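Local coordinates for protein endoglucanase, family GH5 (Zobellia galactanivorans, PDB 6GL2) that hydrolyses hemicellulose, notably mixed-linked glucan, as a marine bacterial glycoside hydrolase, and may also act on cellulose, at residues Ile259-Lys262 / Phe263-Asp267; Arg296-Glu300 / Arg301-Pro305. All coordinates share one frame; numbering follows the deposited sequence.

Interaction 1 of 2, residues Ile259-Lys262 / Phe263-Asp267; sequences IRDK and FIVED
Ile259 O takes the amide N-H of Phe263 at 3.0 Å, the alpha-type i to i+4 bond, but one residue on the helix widens. Val265 N reaches back five residues to Arg260 O at 2.9 Å, and Glu266 N does the same to Asp261 O. Ile264 N adds only a weak bond to Arg260 O, which is therefore gripped twice, and the closing i+5 bond from Asp267 N to Lys262 O is weak as well. This is a pi-type last stretch of helix 246-266.

The side chains divide between an inner and an outer side. Ile259 CG2 lies 4.0 Å from Phe263 CD2. Lys262 covers one face of the same ring: its CG stands 4.2 Å from the centroid of Phe263 and 14° off the normal, a CH-pi contact between sequence neighbours. A bend at chi2 (69°) in Lys262 then carries CD and CE alongside the Glu266 carboxylate. There Lys262 NZ forms a salt bridge, 3.0 Å to OE2 of Glu266 on its syn lone pair, with a weaker bond to OE1; Asn211 is a further partner of this ammonium group. The Asp267 carboxylate lies close to that of Glu266; the Lys262 ammonium is near it without contact and probably offsets the repulsion between the two carboxylates. On the outer side, Arg260 NE bonds Asp261 OD1 at 2.9 Å; the oxygen is met from above the carboxylate plane, while it lies in the guanidinium plane.

Phe263 packs edge-to-face on Tyr213 and touches Val224 and Val226, placing the ring against strand 222-227 of the barrel. The arrangement is a pi-type C-terminal turn of an outer helix in a TIM barrel, apolar inward and salt-bridged outward.

Interaction 2 of 2, residues Arg296-Glu300 / Arg301-Pro305; sequences RACAE and RGICP
Arg301, at the foot of helix 284-301, folds its side chain back over the preceding turn and onto Ala297. Arg301 CB lies 3.6 Å from Ala297 O, and CG and CD stay beside the same oxygen, CD at 3.4 Å. With CG anti to its own carbonyl carbon (chi1 -68°) and the chain extended from CG to NE, the arginine runs past the Ala297 carbonyl. NE turns to Asp257 of helix 246-266 in a salt bridge, and NH2 also has a hydrogen-bond partner outside the two segments. Arg301 NH1 comes back to Ala297 O at 3.0 Å with a nearly straight N-H (164°); the oxygen sits at the edge of the guanidinium, close to its plane. Arg301 NH1 also donates to a water at 2.9 Å, and that water donates to Glu300 OE1, so it links two successive side chains. Ala297 O also receives a long, weak bond from Arg301 N, while Ala297 CB packs beside NH1. The carbonyl near the helix end is thus satisfied by a side chain where regular helical bonding is giving out.

The backbone closes just after. Gly302, with positive phi (81°), sends its N-H to Ala299 O, which it meets from well above the carbonyl plane. Ile303 N bonds Cys298 O at 3.0 Å, the i to i+5 link that completes the pair. Beneath this turn Cys298 packs on the departing chain: Cys298 SG meets Ile303 CG2 at 4.0 Å, and CB lies against the ring of Pro305, by its CB and CG.

Two bonds back into the last turn and a glycine with positive phi define a Schellman motif. Here it turns helix 284-301 into strand 304-307, the helix-to-strand step of the last beta-alpha-beta unit, whose strand closes the eight-stranded TIM barrel.

In the fold
Both contacts lie at the C-terminal ends of neighbouring outer helices in the barrel, 246-266 and 284-301, with centres about 13 Å apart. They touch directly: Ile264 CD1 reaches Arg301 O at 3.5 Å and Ile303 CG1 at 3.9 Å, so packing of Ile264 on Arg301 and Ile303 joins the two ends. Asp257 ties them further, pairing with Arg260 of interaction 1 and Arg301 of interaction 2, and it probably offsets the closeness of the two arginines. Interaction 1 widens its helix and meets the surface through salt bridges, while Phe263 reaches inward. Interaction 2 ends its helix in a Schellman turn and buries Cys298 with Ile303 and Pro305, the latter two on strand 271-276.

Interaction 1 of 2, residues Ile259-Lys262 / Phe263-Asp267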
loop_
_atom_site.group_PDB
_atom_site.type_symbol
_atom_site.label_atom_id
_atom_site.label_comp_id
_atom_site.label_asym_id
_atom_site.label_seq_id
_atom_site.Cartn_x
_atom_site.Cartn_y
_atom_site.Cartn_z
ATOM N N ILE A 259 -7.080 -6.295 14.157
ATOM C CA ILE A 259 -6.088 -6.619 13.115
ATOM C C ILE A 259 -4.964 -7.483 13.721
ATOM O O ILE A 259 -4.559 -8.513 13.196
ATOM C CB ILE A 259 -5.531 -5.305 12.542
ATOM C CG1 ILE A 259 -6.649 -4.506 11.859
ATOM C CG2 ILE A 259 -4.260 -5.553 11.704
ATOM C CD1 ILE A 259 -6.228 -3.087 11.532
ATOM N N ARG A 260 -4.421 -7.045 14.868
ATOM C CA ARG A 260 -3.397 -7.818 15.566
ATOM C C ARG A 260 -3.861 -9.230 15.928
ATOM O O ARG A 260 -3.228 -10.238 15.674
ATOM C CB ARG A 260 -2.923 -7.114 16.864
ATOM C CG ARG A 260 -2.050 -7.947 17.786
ATOM C CD ARG A 260 -2.056 -7.415 19.222
ATOM N NE ARG A 260 -3.397 -7.479 19.903
ATOM C CZ ARG A 260 -3.698 -6.815 21.018
ATOM N NH1 ARG A 260 -2.784 -5.999 21.575
ATOM N NH2 ARG A 260 -4.905 -6.910 21.555
ATOM N N ASP A 261 -5.044 -9.249 16.542
ATOM C CA ASP A 261 -5.569 -10.562 17.016
ATOM C C ASP A 261 -5.758 -11.592 15.917
ATOM O O ASP A 261 -5.459 -12.788 16.062
ATOM C CB ASP A 261 -6.825 -10.368 17.855
ATOM C CG ASP A 261 -6.559 -9.641 19.181
ATOM O OD1 ASP A 261 -5.405 -9.498 19.604
ATOM O OD2 ASP A 261 -7.598 -9.201 19.786
ATOM N N LYS A 262 -6.245 -11.122 14.754
ATOM C CA LYS A 262 -6.521 -12.016 13.621
ATOM C C LYS A 262 -5.197 -12.390 12.967
ATOM O O LYS A 262 -4.862 -13.528 12.819
ATOM C CB LYS A 262 -7.458 -11.399 12.586
ATOM C CG LYS A 262 -7.688 -12.267 11.366
ATOM C CD LYS A 262 -8.508 -13.476 11.843
ATOM C CE LYS A 262 -9.112 -14.383 10.784
ATOM N NZ LYS A 262 -9.944 -15.404 11.526
ATOM N N PHE A 263 -4.433 -11.393 12.495
ATOM C CA PHE A 263 -3.271 -11.683 11.657
ATOM C C PHE A 263 -2.019 -12.069 12.433
ATOM O O PHE A 263 -1.349 -13.005 12.048
ATOM C CB PHE A 263 -2.985 -10.526 10.705
ATOM C CG PHE A 263 -4.140 -10.243 9.763
ATOM C CD1 PHE A 263 -4.515 -11.207 8.872
ATOM C CD2 PHE A 263 -4.787 -9.018 9.689
ATOM C CE1 PHE A 263 -5.542 -10.942 7.982
ATOM C CE2 PHE A 263 -5.796 -8.752 8.741
ATOM C CZ PHE A 263 -6.171 -9.745 7.918
ATOM N N ILE A 264 -1.657 -11.249 13.375
ATOM C CA ILE A 264 -0.430 -11.437 14.100
ATOM C C ILE A 264 -0.496 -12.632 15.082
ATOM O O ILE A 264 0.422 -13.474 15.099
ATOM C CB ILE A 264 0.002 -10.159 14.874
ATOM C CG1 ILE A 264 0.207 -8.968 13.865
ATOM C CG2 ILE A 264 1.262 -10.466 15.745
ATOM C CD1 ILE A 264 0.438 -7.615 14.425
ATOM N N VAL A 265 -1.554 -12.655 15.861
ATOM C CA VAL A 265 -1.721 -13.727 16.912
ATOM C C VAL A 265 -2.300 -14.968 16.227
ATOM O O VAL A 265 -1.608 -15.987 16.112
ATOM C CB VAL A 265 -2.560 -13.209 18.079
ATOM C CG1 VAL A 265 -2.866 -14.358 19.077
ATOM C CG2 VAL A 265 -1.935 -12.008 18.729
ATOM N N GLU A 266 -3.510 -14.932 15.741
ATOM C CA GLU A 266 -4.089 -16.155 15.209
ATOM C C GLU A 266 -3.348 -16.723 13.984
ATOM O O GLU A 266 -3.131 -17.929 13.875
ATOM C CB GLU A 266 -5.575 -15.968 14.926
ATOM C CG GLU A 266 -6.279 -17.154 14.267
ATOM C CD GLU A 266 -7.535 -16.756 13.486
ATOM O OE1 GLU A 266 -8.438 -16.124 14.133
ATOM O OE2 GLU A 266 -7.580 -17.049 12.229
ATOM N N ASP A 267 -2.965 -15.863 13.017
ATOM C CA ASP A 267 -2.456 -16.331 11.714
ATOM C C ASP A 267 -0.917 -16.375 11.652
ATOM O O ASP A 267 -0.355 -16.870 10.653
ATOM C CB ASP A 267 -2.953 -15.438 10.575
ATOM C CG ASP A 267 -4.513 -15.479 10.285
ATOM O OD1 ASP A 267 -5.241 -16.346 10.757
ATOM O OD2 ASP A 267 -4.990 -14.614 9.501
#

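Interaction 2 of 2, residues Arg296-Glu300 / Arg301-Pro305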
loop_
_atom_site.group_PDB
_atom_site.type_symbol
_atom_site.label_atom_id
_atom_site.label_comp_id
_atom_site.label_asym_id
_atom_site.label_seq_id
_atom_site.Cartn_x
_atom_site.Cartn_y
_atom_site.Cartn_z
ATOM N N ARG A 296 2.028 5.449 17.106
ATOM C CA ARG A 296 2.515 4.814 18.357
ATOM C C ARG A 296 1.796 3.458 18.515
ATOM O O ARG A 296 2.412 2.474 18.822
ATOM C CB ARG A 296 2.305 5.737 19.562
ATOM C CG ARG A 296 2.431 5.101 20.963
ATOM C CD ARG A 296 2.089 6.092 22.107
ATOM N NE ARG A 296 2.464 5.513 23.407
ATOM C CZ ARG A 296 3.610 5.759 24.053
ATOM N NH1 ARG A 296 4.427 6.703 23.652
ATOM N NH2 ARG A 296 3.862 5.117 25.187
ATOM N N ALA A 297 0.481 3.439 18.283
ATOM C CA ALA A 297 -0.325 2.231 18.483
ATOM C C ALA A 297 0.107 1.116 17.520
ATOM O O ALA A 297 0.231 -0.047 17.827
ATOM C CB ALA A 297 -1.784 2.507 18.403
ATOM N N CYS A 298 0.436 1.538 16.277
ATOM C CA CYS A 298 0.966 0.590 15.320
ATOM C C CYS A 298 2.339 0.109 15.741
ATOM O O CYS A 298 2.603 -1.106 15.711
ATOM C CB CYS A 298 1.063 1.252 13.889
ATOM S SG CYS A 298 -0.533 1.417 13.074
ATOM N N ALA A 299 3.233 1.022 16.112
ATOM C CA ALA A 299 4.589 0.647 16.486
ATOM C C ALA A 299 4.576 -0.335 17.693
ATOM O O ALA A 299 5.287 -1.336 17.643
ATOM C CB ALA A 299 5.405 1.873 16.809
ATOM N N GLU A 300 3.703 -0.121 18.658
ATOM C CA GLU A 300 3.590 -1.016 19.831
ATOM C C GLU A 300 3.142 -2.402 19.462
ATOM O O GLU A 300 3.472 -3.366 20.159
ATOM C CB GLU A 300 2.662 -0.386 20.870
ATOM C CG GLU A 300 3.358 0.865 21.409
ATOM C CD GLU A 300 2.767 1.547 22.598
ATOM O OE1 GLU A 300 1.579 1.326 22.907
ATOM O OE2 GLU A 300 3.569 2.339 23.173
ATOM N N ARG A 301 2.407 -2.567 18.384
ATOM C CA ARG A 301 1.927 -3.802 17.864
ATOM C C ARG A 301 2.826 -4.434 16.796
ATOM O O ARG A 301 2.518 -5.536 16.346
ATOM C CB ARG A 301 0.511 -3.635 17.379
ATOM C CG ARG A 301 -0.470 -3.400 18.532
ATOM C CD ARG A 301 -1.775 -2.756 18.094
ATOM N NE ARG A 301 -2.644 -2.571 19.251
ATOM C CZ ARG A 301 -2.408 -1.727 20.196
ATOM N NH1 ARG A 301 -1.471 -0.801 20.127
ATOM N NH2 ARG A 301 -3.200 -1.773 21.297
ATOM N N GLY A 302 3.887 -3.752 16.354
ATOM C CA GLY A 302 4.766 -4.315 15.347
ATOM C C GLY A 302 4.212 -4.166 13.925
ATOM O O GLY A 302 4.661 -4.892 13.044
ATOM N N ILE A 303 3.229 -3.333 13.788
ATOM C CA ILE A 303 2.581 -3.029 12.476
ATOM C C ILE A 303 3.313 -1.825 11.894
ATOM O O ILE A 303 3.505 -0.837 12.541
ATOM C CB ILE A 303 1.119 -2.664 12.650
ATOM C CG1 ILE A 303 0.318 -3.845 13.276
ATOM C CG2 ILE A 303 0.429 -2.119 11.354
ATOM C CD1 ILE A 303 -1.104 -3.560 13.725
ATOM N N CYS A 304 3.709 -1.929 10.607
ATOM C CA CYS A 304 4.385 -0.789 9.928
ATOM C C CYS A 304 3.330 0.208 9.411
ATOM O O CYS A 304 2.476 -0.184 8.596
ATOM C CB CYS A 304 5.113 -1.291 8.695
ATOM S SG CYS A 304 5.751 -0.007 7.613
ATOM N N PRO A 305 3.308 1.441 9.914
ATOM C CA PRO A 305 2.351 2.435 9.438
ATOM C C PRO A 305 2.914 3.211 8.235
ATOM O O PRO A 305 4.014 3.811 8.342
ATOM C CB PRO A 305 2.245 3.400 10.686
ATOM C CG PRO A 305 3.589 3.269 11.355
ATOM C CD PRO A 305 4.207 1.972 10.951
HETATM O O HOH W 1 -0.829 1.296 21.996
#